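Local coordinates for protein demethyldecarbamoylnovobiocin O-methyltransferase (Streptomyces caeruleus, PDB 2WK1) that transfers a methyl group from S-adenosyl-L-methionine to the 4-hydroxyl of the noviose sugar, the penultimate step in making the antibiotic novobiocin, at residues P148-D153 / G217-S222; A156-M161 / C248-D253; V111-W116 / T228-K233. All coordinates share one frame; numbering follows the deposited sequence.

Interaction 1 of 3, residues P148-D153 / G217-S222. With SAH (S-adenosyl-L-homocysteine), chain B; EDO (1,2-ethanediol), chain F.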
loop_
_atom_site.group_PDB
_atom_site.type_symbol
_atom_site.label_atom_id
_atom_site.label_comp_id
_atom_site.label_asym_id
_atom_site.label_seq_id
_atom_site.Cartn_x
_atom_site.Cartn_y
_atom_site.Cartn_z
ATOM N N PRO A 148 -20.055 -22.291 -4.407
ATOM C CA PRO A 148 -20.547 -23.678 -4.405
ATOM C C PRO A 148 -21.017 -24.096 -5.778
ATOM O O PRO A 148 -21.459 -23.253 -6.559
ATOM C CB PRO A 148 -21.740 -23.634 -3.438
ATOM C CG PRO A 148 -22.219 -22.179 -3.498
ATOM C CD PRO A 148 -20.942 -21.387 -3.632
ATOM N N ASP A 149 -20.883 -25.384 -6.065
ATOM C CA ASP A 149 -21.495 -25.975 -7.231
ATOM C C ASP A 149 -22.951 -26.264 -6.882
ATOM O O ASP A 149 -23.223 -27.173 -6.101
ATOM C CB ASP A 149 -20.752 -27.266 -7.584
ATOM C CG ASP A 149 -21.308 -27.963 -8.811
ATOM O OD1 ASP A 149 -22.390 -27.592 -9.291
ATOM O OD2 ASP A 149 -20.633 -28.896 -9.290
ATOM N N VAL A 150 -23.873 -25.464 -7.420
ATOM C CA VAL A 150 -25.271 -25.514 -6.986
ATOM C C VAL A 150 -25.999 -26.783 -7.426
ATOM O O VAL A 150 -27.031 -27.119 -6.845
ATOM C CB VAL A 150 -26.077 -24.241 -7.402
ATOM C CG1 VAL A 150 -25.449 -22.991 -6.792
ATOM C CG2 VAL A 150 -26.217 -24.098 -8.902
ATOM N N GLY A 151 -25.448 -27.470 -8.428
ATOM C CA GLY A 151 -25.964 -28.777 -8.853
ATOM C C GLY A 151 -27.290 -28.668 -9.574
ATOM O O GLY A 151 -27.795 -27.568 -9.844
ATOM N N GLU A 152 -27.878 -29.829 -9.862
ATOM C CA GLU A 152 -29.101 -29.893 -10.666
ATOM C C GLU A 152 -30.330 -29.269 -9.983
ATOM O O GLU A 152 -31.272 -28.837 -10.660
ATOM C CB GLU A 152 -29.391 -31.352 -11.080
ATOM C CG GLU A 152 -29.818 -32.267 -9.929
ATOM C CD GLU A 152 -29.979 -33.734 -10.343
ATOM O OE1 GLU A 152 -29.412 -34.153 -11.383
ATOM O OE2 GLU A 152 -30.671 -34.472 -9.611
ATOM N N ASP A 153 -30.328 -29.214 -8.655
ATOM C CA ASP A 153 -31.447 -28.621 -7.910
ATOM C C ASP A 153 -31.239 -27.126 -7.558
ATOM O O ASP A 153 -32.066 -26.518 -6.866
ATOM C CB ASP A 153 -31.724 -29.431 -6.643
ATOM C CG ASP A 153 -31.979 -30.916 -6.934
ATOM O OD1 ASP A 153 -32.623 -31.232 -7.968
ATOM O OD2 ASP A 153 -31.533 -31.760 -6.125
ATOM N N GLY A 217 -21.685 -12.502 -2.666
ATOM C CA GLY A 217 -21.677 -13.953 -2.816
ATOM C C GLY A 217 -22.038 -14.496 -4.181
ATOM O O GLY A 217 -22.166 -15.704 -4.333
ATOM N N ASP A 218 -22.226 -13.613 -5.168
ATOM C CA ASP A 218 -22.345 -13.954 -6.602
ATOM C C ASP A 218 -23.553 -14.748 -7.111
ATOM O O ASP A 218 -23.814 -14.693 -8.294
ATOM C CB ASP A 218 -21.063 -14.651 -7.090
ATOM C CG ASP A 218 -19.913 -13.686 -7.328
ATOM O OD1 ASP A 218 -20.129 -12.551 -7.827
ATOM O OD2 ASP A 218 -18.779 -14.072 -7.003
ATOM N N LEU A 219 -24.273 -15.454 -6.242
ATOM C CA LEU A 219 -25.392 -16.316 -6.645
ATOM C C LEU A 219 -26.695 -15.905 -6.024
ATOM O O LEU A 219 -26.707 -15.290 -4.961
ATOM C CB LEU A 219 -25.140 -17.750 -6.163
ATOM C CG LEU A 219 -23.888 -18.470 -6.602
ATOM C CD1 LEU A 219 -23.834 -19.863 -5.950
ATOM C CD2 LEU A 219 -23.893 -18.533 -8.086
ATOM N N TYR A 220 -27.795 -16.287 -6.660
ATOM C CA TYR A 220 -29.110 -16.107 -6.058
ATOM C C TYR A 220 -29.140 -16.766 -4.694
ATOM O O TYR A 220 -29.593 -16.158 -3.703
ATOM C CB TYR A 220 -30.201 -16.697 -6.951
ATOM C CG TYR A 220 -31.576 -16.739 -6.332
ATOM C CD1 TYR A 220 -31.961 -17.793 -5.517
ATOM C CD2 TYR A 220 -32.480 -15.720 -6.564
ATOM C CE1 TYR A 220 -33.228 -17.835 -4.958
ATOM C CE2 TYR A 220 -33.744 -15.744 -6.017
ATOM C CZ TYR A 220 -34.109 -16.804 -5.204
ATOM O OH TYR A 220 -35.382 -16.853 -4.659
ATOM N N GLU A 221 -28.687 -18.017 -4.619
ATOM C CA GLU A 221 -28.841 -18.727 -3.358
ATOM C C GLU A 221 -28.005 -18.137 -2.236
ATOM O O GLU A 221 -28.474 -18.038 -1.100
ATOM C CB GLU A 221 -28.630 -20.218 -3.526
ATOM C CG GLU A 221 -27.282 -20.744 -3.821
ATOM C CD GLU A 221 -27.276 -22.238 -3.500
ATOM O OE1 GLU A 221 -27.774 -23.031 -4.326
ATOM O OE2 GLU A 221 -26.852 -22.601 -2.388
ATOM N N SER A 222 -26.789 -17.724 -2.560
ATOM C CA SER A 222 -25.919 -17.102 -1.597
ATOM C C SER A 222 -26.525 -15.820 -1.078
ATOM O O SER A 222 -26.483 -15.545 0.125
ATOM C CB SER A 222 -24.556 -16.831 -2.207
ATOM O OG SER A 222 -23.948 -18.030 -2.684
HETATM N N SAH B . -15.735 -9.179 -1.654
HETATM C CA SAH B . -14.559 -9.779 -2.372
HETATM C CB SAH B . -15.037 -10.557 -3.600
HETATM C CG SAH B . -15.895 -11.769 -3.264
HETATM S SD SAH B . -15.782 -13.032 -4.539
HETATM C C SAH B . -13.520 -8.731 -2.657
HETATM O O SAH B . -12.696 -8.905 -3.562
HETATM O OXT SAH B . -13.445 -7.756 -1.922
HETATM C "C5'" SAH B . -17.126 -14.135 -4.064
HETATM C "C4'" SAH B . -16.836 -14.888 -2.748
HETATM O "O4'" SAH B . -18.078 -15.467 -2.276
HETATM C "C3'" SAH B . -15.808 -16.014 -2.859
HETATM O "O3'" SAH B . -14.728 -15.853 -1.921
HETATM C "C2'" SAH B . -16.649 -17.278 -2.575
HETATM O "O2'" SAH B . -15.951 -18.334 -1.914
HETATM C "C1'" SAH B . -17.790 -16.746 -1.701
HETATM N N9 SAH B . -19.062 -17.473 -1.740
HETATM C C8 SAH B . -20.008 -17.339 -2.705
HETATM N N7 SAH B . -21.121 -18.043 -2.383
HETATM C C5 SAH B . -20.881 -18.611 -1.176
HETATM C C6 SAH B . -21.642 -19.419 -0.255
HETATM N N6 SAH B . -22.871 -19.798 -0.562
HETATM N N1 SAH B . -21.068 -19.767 0.902
HETATM C C2 SAH B . -19.835 -19.352 1.242
HETATM N N3 SAH B . -19.055 -18.604 0.453
HETATM C C4 SAH B . -19.560 -18.206 -0.733
HETATM C C1 EDO F . -24.901 -10.221 -3.061
HETATM O O1 EDO F . -24.505 -11.538 -2.525
HETATM C C2 EDO F . -24.780 -10.048 -4.588
HETATM O O2 EDO F . -23.587 -9.294 -4.910
HETATM O O HOH W 1 -28.314 -25.749 -4.678
#
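L219 and E221 lie against P148 and V150, with the adenine of S-adenosyl-L-homocysteine caught at one end of the contact. At G217, where the second segment begins, the carbonyl O approaches C8 of the adenine at 3.2 Å, while the backbone N donates a hydrogen bond to O1 of a 1,2-ethanediol. D218 turns its carboxylate to the other end of the nucleoside: OD2 is 3.4 Å from C5' of the ligand. L219, the N-cap of helix 220-230, supplies the apolar part. Its CD1 methyl meets P148 CG tip to tip at 3.7 Å and also touches V150 CG1 at 3.6 Å, this valine passing alongside in the opposite direction. In this class I, Rossmann-like methyltransferase fold, the loop after strand 138-142 is thereby laid against the start of helix 220-230 beside the adenine. Further on, E221 stretches alongside V150 so that OE1 comes within 3.4 Å of CG1. The same OE1 accepts a hydrogen bond of 2.8 Å from a water that also donates to V150 O, tying the glutamate to the loop backbone. Around V150 the loop is folded into an Asx turn, G151 N donating to D149 OD1 from above the carboxylate plane. S222 completes the edge of the pocket. With OG anti to its carbonyl carbon (chi1 -58°), the hydroxyl donates to adenine N7 over 2.8 Å, while P148 CD rests 3.6 Å from that same N7.

Interaction 2 of 3, residues A156-M161 / C248-D253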
loop_
_atom_site.group_PDB
_atom_site.type_symbol
_atom_site.label_atom_id
_atom_site.label_comp_id
_atom_site.label_asym_id
_atom_site.label_seq_id
_atom_site.Cartn_x
_atom_site.Cartn_y
_atom_site.Cartn_z
ATOM N N ALA A 156 -32.379 -21.863 -11.223
ATOM C CA ALA A 156 -32.075 -21.967 -12.641
ATOM C C ALA A 156 -31.016 -20.956 -13.070
ATOM O O ALA A 156 -30.086 -21.283 -13.790
ATOM C CB ALA A 156 -33.367 -21.802 -13.475
ATOM N N GLY A 157 -31.133 -19.725 -12.590
ATOM C CA GLY A 157 -30.170 -18.683 -12.945
ATOM C C GLY A 157 -28.769 -18.973 -12.442
ATOM O O GLY A 157 -27.788 -18.643 -13.103
ATOM N N ASP A 158 -28.672 -19.623 -11.287
ATOM C CA ASP A 158 -27.371 -19.993 -10.734
ATOM C C ASP A 158 -26.771 -21.135 -11.533
ATOM O O ASP A 158 -25.572 -21.127 -11.823
ATOM C CB ASP A 158 -27.498 -20.422 -9.264
ATOM C CG ASP A 158 -27.754 -19.265 -8.322
ATOM O OD1 ASP A 158 -27.604 -18.086 -8.748
ATOM O OD2 ASP A 158 -28.091 -19.542 -7.133
ATOM N N ARG A 159 -27.609 -22.114 -11.903
ATOM C CA ARG A 159 -27.126 -23.260 -12.693
ATOM C C ARG A 159 -26.554 -22.806 -14.020
ATOM O O ARG A 159 -25.483 -23.280 -14.443
ATOM C CB ARG A 159 -28.251 -24.266 -12.952
ATOM C CG ARG A 159 -28.753 -24.973 -11.714
ATOM C CD ARG A 159 -29.639 -26.231 -12.020
ATOM N NE ARG A 159 -30.483 -26.088 -13.210
ATOM C CZ ARG A 159 -31.771 -25.740 -13.212
ATOM N NH1 ARG A 159 -32.419 -25.475 -12.077
ATOM N NH2 ARG A 159 -32.430 -25.649 -14.369
ATOM N N LYS A 160 -27.246 -21.879 -14.670
ATOM C CA LYS A 160 -26.822 -21.379 -15.972
ATOM C C LYS A 160 -25.469 -20.678 -15.933
ATOM O O LYS A 160 -24.697 -20.743 -16.896
ATOM C CB LYS A 160 -27.884 -20.444 -16.578
ATOM C CG LYS A 160 -27.737 -20.207 -18.100
ATOM C CD LYS A 160 -28.721 -19.135 -18.621
ATOM C CE LYS A 160 -28.630 -18.951 -20.141
ATOM N NZ LYS A 160 -29.392 -17.749 -20.630
ATOM N N MET A 161 -25.172 -20.000 -14.828
ATOM C CA MET A 161 -23.902 -19.272 -14.696
ATOM C C MET A 161 -22.699 -20.192 -14.480
ATOM O O MET A 161 -21.593 -19.858 -14.905
ATOM C CB MET A 161 -23.967 -18.255 -13.546
ATOM C CG MET A 161 -24.866 -17.064 -13.830
ATOM S SD MET A 161 -24.737 -15.747 -12.604
ATOM C CE MET A 161 -25.074 -16.585 -11.039
ATOM N N CYS A 248 -26.028 -8.598 -12.590
ATOM C CA CYS A 248 -26.134 -9.995 -12.159
ATOM C C CYS A 248 -27.593 -10.372 -12.011
ATOM O O CYS A 248 -28.200 -10.096 -10.988
ATOM C CB CYS A 248 -25.438 -10.231 -10.819
ATOM S SG CYS A 248 -25.565 -11.954 -10.227
ATOM N N PRO A 249 -28.190 -10.988 -13.047
ATOM C CA PRO A 249 -29.614 -11.269 -12.967
ATOM C C PRO A 249 -30.058 -12.079 -11.746
ATOM O O PRO A 249 -31.055 -11.692 -11.119
ATOM C CB PRO A 249 -29.904 -12.002 -14.289
ATOM C CG PRO A 249 -28.838 -11.555 -15.222
ATOM C CD PRO A 249 -27.636 -11.302 -14.374
ATOM N N PRO A 250 -29.312 -13.141 -11.372
ATOM C CA PRO A 250 -29.792 -13.910 -10.218
ATOM C C PRO A 250 -29.666 -13.153 -8.901
ATOM O O PRO A 250 -30.493 -13.308 -8.013
ATOM C CB PRO A 250 -28.920 -15.165 -10.242
ATOM C CG PRO A 250 -28.545 -15.334 -11.704
ATOM C CD PRO A 250 -28.281 -13.894 -12.120
ATOM N N CYS A 251 -28.644 -12.309 -8.779
ATOM C CA CYS A 251 -28.464 -11.529 -7.568
ATOM C C CYS A 251 -29.542 -10.468 -7.487
ATOM O O CYS A 251 -30.121 -10.220 -6.423
ATOM C CB CYS A 251 -27.069 -10.878 -7.578
ATOM S SG CYS A 251 -25.653 -11.948 -8.062
ATOM N N LYS A 252 -29.816 -9.819 -8.621
ATOM C CA LYS A 252 -30.899 -8.859 -8.720
ATOM C C LYS A 252 -32.244 -9.511 -8.354
ATOM O O LYS A 252 -33.029 -8.958 -7.597
ATOM C CB LYS A 252 -30.924 -8.275 -10.144
ATOM C CG LYS A 252 -31.770 -7.035 -10.314
ATOM C CD LYS A 252 -31.854 -6.483 -11.768
ATOM C CE LYS A 252 -30.635 -5.730 -12.241
ATOM N NZ LYS A 252 -30.603 -5.395 -13.710
ATOM N N ASP A 253 -32.466 -10.726 -8.845
ATOM C CA ASP A 253 -33.674 -11.465 -8.478
ATOM C C ASP A 253 -33.810 -11.666 -6.958
ATOM O O ASP A 253 -34.866 -11.439 -6.388
ATOM C CB ASP A 253 -33.692 -12.864 -9.105
ATOM C CG ASP A 253 -33.925 -12.894 -10.608
ATOM O OD1 ASP A 253 -34.290 -11.892 -11.219
ATOM O OD2 ASP A 253 -33.709 -13.982 -11.197
#
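P250 is the centre of this contact, its pyrrolidine ring set against G157, D158 and M161 of the facing helix. The apolar touch is with M161. Its side chain leaves the backbone with CG anti to the carbonyl carbon and bends at the last torsion (chi3 -55°), which brings the terminal methyl round to the ring: CE lies 3.7 Å from P250 CG, the two side chains meeting tip to tip, and SD is 3.9 Å from the same carbon.

Backbone packing comes next. G157 has no side chain, and P250 CG comes down onto its peptide, 3.7 Å from G157 O. The two backbones come close together here, with the CA atoms of G157 and P250 5.5 Å apart.

The polar group at the interface is the carboxylate of D158, which passes alongside the proline with OD1 3.5 Å from P250 CB. That is a van der Waals contact; the carboxylate is buried and its oxygens are satisfied elsewhere, OD1 by Y220 N and OD2 by E221 N. It thus accepts from two backbone N atoms in the first turn of helix 220-230, while OD1 also touches P250 CB.

The covalent element belongs to the second segment alone: C248, the N-cap, and C251 in the first turn are joined by a disulfide, and K252 N bonds back to C248 O. The segment axes run nearly antiparallel, at 159°, and approach to 9.5 Å. What results is a nearly antiparallel pair of helices packed through P250 over G157, with a CxxC disulfide at the start of helix 249-261.

Interaction 3 of 3, residues V111-W116 / T228-K233. With SAH (S-adenosyl-L-homocysteine), chain B.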
loop_
_atom_site.group_PDB
_atom_site.type_symbol
_atom_site.label_atom_id
_atom_site.label_comp_id
_atom_site.label_asym_id
_atom_site.label_seq_id
_atom_site.Cartn_x
_atom_site.Cartn_y
_atom_site.Cartn_z
ATOM N N VAL A 111 -20.010 -6.924 8.632
ATOM C CA VAL A 111 -19.818 -8.229 8.018
ATOM C C VAL A 111 -19.724 -8.142 6.525
ATOM O O VAL A 111 -20.422 -7.329 5.918
ATOM C CB VAL A 111 -20.943 -9.198 8.430
ATOM C CG1 VAL A 111 -22.297 -8.725 7.953
ATOM C CG2 VAL A 111 -20.649 -10.630 7.938
ATOM N N GLU A 112 -18.879 -8.973 5.931
ATOM C CA GLU A 112 -18.919 -9.251 4.516
ATOM C C GLU A 112 -19.160 -10.720 4.295
ATOM O O GLU A 112 -18.492 -11.566 4.908
ATOM C CB GLU A 112 -17.629 -8.864 3.807
ATOM C CG GLU A 112 -17.866 -8.887 2.288
ATOM C CD GLU A 112 -16.675 -8.488 1.441
ATOM O OE1 GLU A 112 -15.571 -8.896 1.817
ATOM O OE2 GLU A 112 -16.859 -7.786 0.396
ATOM N N THR A 113 -20.155 -11.023 3.474
ATOM C CA THR A 113 -20.453 -12.367 3.036
ATOM C C THR A 113 -19.918 -12.566 1.631
ATOM O O THR A 113 -20.515 -12.118 0.665
ATOM C CB THR A 113 -21.960 -12.708 3.146
ATOM O OG1 THR A 113 -22.735 -11.763 2.411
ATOM C CG2 THR A 113 -22.412 -12.692 4.570
ATOM N N GLY A 114 -18.734 -13.159 1.526
ATOM C CA GLY A 114 -18.023 -13.378 0.281
ATOM C C GLY A 114 -16.860 -12.433 0.224
ATOM O O GLY A 114 -17.030 -11.266 -0.110
ATOM N N VAL A 115 -15.672 -12.947 0.538
ATOM C CA VAL A 115 -14.531 -12.095 0.844
ATOM C C VAL A 115 -13.317 -12.242 -0.083
ATOM O O VAL A 115 -12.443 -11.387 -0.066
ATOM C CB VAL A 115 -14.092 -12.285 2.308
ATOM C CG1 VAL A 115 -15.317 -12.222 3.237
ATOM C CG2 VAL A 115 -13.259 -13.560 2.507
ATOM N N TRP A 116 -13.237 -13.336 -0.835
ATOM C CA TRP A 116 -12.086 -13.592 -1.720
ATOM C C TRP A 116 -10.778 -13.431 -0.938
ATOM O O TRP A 116 -10.603 -14.128 0.069
ATOM C CB TRP A 116 -12.164 -12.711 -2.979
ATOM C CG TRP A 116 -11.225 -13.088 -4.057
ATOM C CD1 TRP A 116 -11.073 -14.331 -4.595
ATOM C CD2 TRP A 116 -10.399 -12.208 -4.840
ATOM N NE1 TRP A 116 -10.174 -14.298 -5.632
ATOM C CE2 TRP A 116 -9.737 -13.013 -5.807
ATOM C CE3 TRP A 116 -10.112 -10.836 -4.793
ATOM C CZ2 TRP A 116 -8.851 -12.476 -6.731
ATOM C CZ3 TRP A 116 -9.242 -10.312 -5.732
ATOM C CH2 TRP A 116 -8.612 -11.130 -6.678
ATOM N N THR A 228 -31.824 -13.570 4.304
ATOM C CA THR A 228 -32.789 -14.185 5.203
ATOM C C THR A 228 -32.222 -14.301 6.623
ATOM O O THR A 228 -32.927 -14.073 7.601
ATOM C CB THR A 228 -33.287 -15.544 4.709
ATOM O OG1 THR A 228 -32.230 -16.446 4.535
ATOM C CG2 THR A 228 -34.042 -15.417 3.460
ATOM N N ASN A 229 -30.953 -14.647 6.733
ATOM C CA ASN A 229 -30.341 -14.865 8.046
ATOM C C ASN A 229 -29.794 -13.606 8.695
ATOM O O ASN A 229 -29.783 -13.520 9.917
ATOM C CB ASN A 229 -29.232 -15.900 7.909
ATOM C CG ASN A 229 -29.799 -17.283 7.687
ATOM O OD1 ASN A 229 -30.462 -17.834 8.584
ATOM N ND2 ASN A 229 -29.557 -17.859 6.513
ATOM N N LEU A 230 -29.311 -12.641 7.895
ATOM C CA LEU A 230 -28.631 -11.487 8.463
ATOM C C LEU A 230 -29.371 -10.170 8.386
ATOM O O LEU A 230 -29.131 -9.299 9.228
ATOM C CB LEU A 230 -27.228 -11.314 7.881
ATOM C CG LEU A 230 -26.255 -12.496 8.048
ATOM C CD1 LEU A 230 -24.890 -12.161 7.508
ATOM C CD2 LEU A 230 -26.142 -12.960 9.509
ATOM N N TYR A 231 -30.281 -9.983 7.431
ATOM C CA TYR A 231 -30.986 -8.706 7.395
ATOM C C TYR A 231 -31.751 -8.377 8.688
ATOM O O TYR A 231 -31.717 -7.229 9.148
ATOM C CB TYR A 231 -31.916 -8.587 6.196
ATOM C CG TYR A 231 -32.538 -7.218 6.146
ATOM C CD1 TYR A 231 -31.759 -6.129 5.793
ATOM C CD2 TYR A 231 -33.860 -6.989 6.522
ATOM C CE1 TYR A 231 -32.253 -4.862 5.751
ATOM C CE2 TYR A 231 -34.379 -5.670 6.458
ATOM C CZ TYR A 231 -33.537 -4.628 6.069
ATOM O OH TYR A 231 -33.920 -3.293 5.926
ATOM N N PRO A 232 -32.355 -9.387 9.334
ATOM C CA PRO A 232 -33.044 -9.056 10.583
ATOM C C PRO A 232 -32.144 -8.501 11.693
ATOM O O PRO A 232 -32.656 -7.943 12.662
ATOM C CB PRO A 232 -33.656 -10.399 11.007
ATOM C CG PRO A 232 -33.858 -11.133 9.757
ATOM C CD PRO A 232 -32.663 -10.754 8.900
ATOM N N LYS A 233 -30.827 -8.680 11.567
ATOM C CA LYS A 233 -29.860 -8.162 12.537
ATOM C C LYS A 233 -29.449 -6.718 12.277
ATOM O O LYS A 233 -28.809 -6.101 13.127
ATOM C CB LYS A 233 -28.601 -9.018 12.510
ATOM C CG LYS A 233 -28.853 -10.458 12.839
ATOM C CD LYS A 233 -27.551 -11.245 12.890
ATOM C CE LYS A 233 -27.761 -12.746 12.965
ATOM N NZ LYS A 233 -28.445 -13.127 14.234
HETATM N N SAH B . -15.735 -9.179 -1.654
HETATM C CA SAH B . -14.559 -9.779 -2.372
HETATM C CB SAH B . -15.037 -10.557 -3.600
HETATM C CG SAH B . -15.895 -11.769 -3.264
HETATM S SD SAH B . -15.782 -13.032 -4.539
HETATM C C SAH B . -13.520 -8.731 -2.657
HETATM O O SAH B . -12.696 -8.905 -3.562
HETATM O OXT SAH B . -13.445 -7.756 -1.922
HETATM C "C5'" SAH B . -17.126 -14.135 -4.064
HETATM C "C4'" SAH B . -16.836 -14.888 -2.748
HETATM O "O4'" SAH B . -18.078 -15.467 -2.276
HETATM C "C3'" SAH B . -15.808 -16.014 -2.859
HETATM O "O3'" SAH B . -14.728 -15.853 -1.921
HETATM C "C2'" SAH B . -16.649 -17.278 -2.575
HETATM O "O2'" SAH B . -15.951 -18.334 -1.914
HETATM C "C1'" SAH B . -17.790 -16.746 -1.701
HETATM N N9 SAH B . -19.062 -17.473 -1.740
HETATM C C8 SAH B . -20.008 -17.339 -2.705
HETATM N N7 SAH B . -21.121 -18.043 -2.383
HETATM C C5 SAH B . -20.881 -18.611 -1.176
HETATM C C6 SAH B . -21.642 -19.419 -0.255
HETATM N N6 SAH B . -22.871 -19.798 -0.562
HETATM N N1 SAH B . -21.068 -19.767 0.902
HETATM C C2 SAH B . -19.835 -19.352 1.242
HETATM N N3 SAH B . -19.055 -18.604 0.453
HETATM C C4 SAH B . -19.560 -18.206 -0.733
#
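L230 points one methyl, CD1, at the side chain of T113, meeting its CG2 tip to tip at 3.9 Å. The same methyl lies 4.3 Å from V111 CG1, a looser touch two residues back along the strand, on the same face. T113 can offer carbon here because its CG2 stands anti to the carbonyl carbon, while OG1 (chi1 56°) turns to weak hydrogen bonds with R214 O and T226 OG1. L213 of the neighbouring strand 210-215 also packs on L230, so this leucine, late in helix 220-230, rests on two strands of the central sheet.

The other face of strand 109-113 and the turn after it serve the cofactor site. E112 points away from L230, its OE2 lying 2.7 Å from the amino N of S-adenosyl-L-homocysteine and forming a salt bridge with R214 NH1. G114 O accepts a 2.9 Å hydrogen bond from that ligand nitrogen, and W116 N donates to ribose O3'. G114, with positive phi (107°), lies beside the ligand, as in the glycine-bearing loop of class I methyltransferases. The chemistry is therefore divided by side: methyl groups join strand to helix, while backbone groups bind the ligand and the E112 carboxylate probably favours its amino group by charge.

In the fold
Helix 220-230 ties the set together: its first turn belongs to interaction 1 and its later part to interaction 3, whose centres are 16 Å apart and which both touch S-adenosyl-L-homocysteine. Interactions 1 and 2 are neighbours, 9 Å between centres, touching where helix 156-161 meets the start of helix 220-230. Interaction 2 lies 18 Å from interaction 3 and does not touch it. Along the chain the order is 111-116, 148-153, 156-161, 217-222, 228-233, 248-253, so interaction 2 crosses the other two. Interaction 3 includes strand 109-113 of the central sheet; interactions 1 and 2 lie further out, interaction 1 at the adenine and interaction 2 behind it.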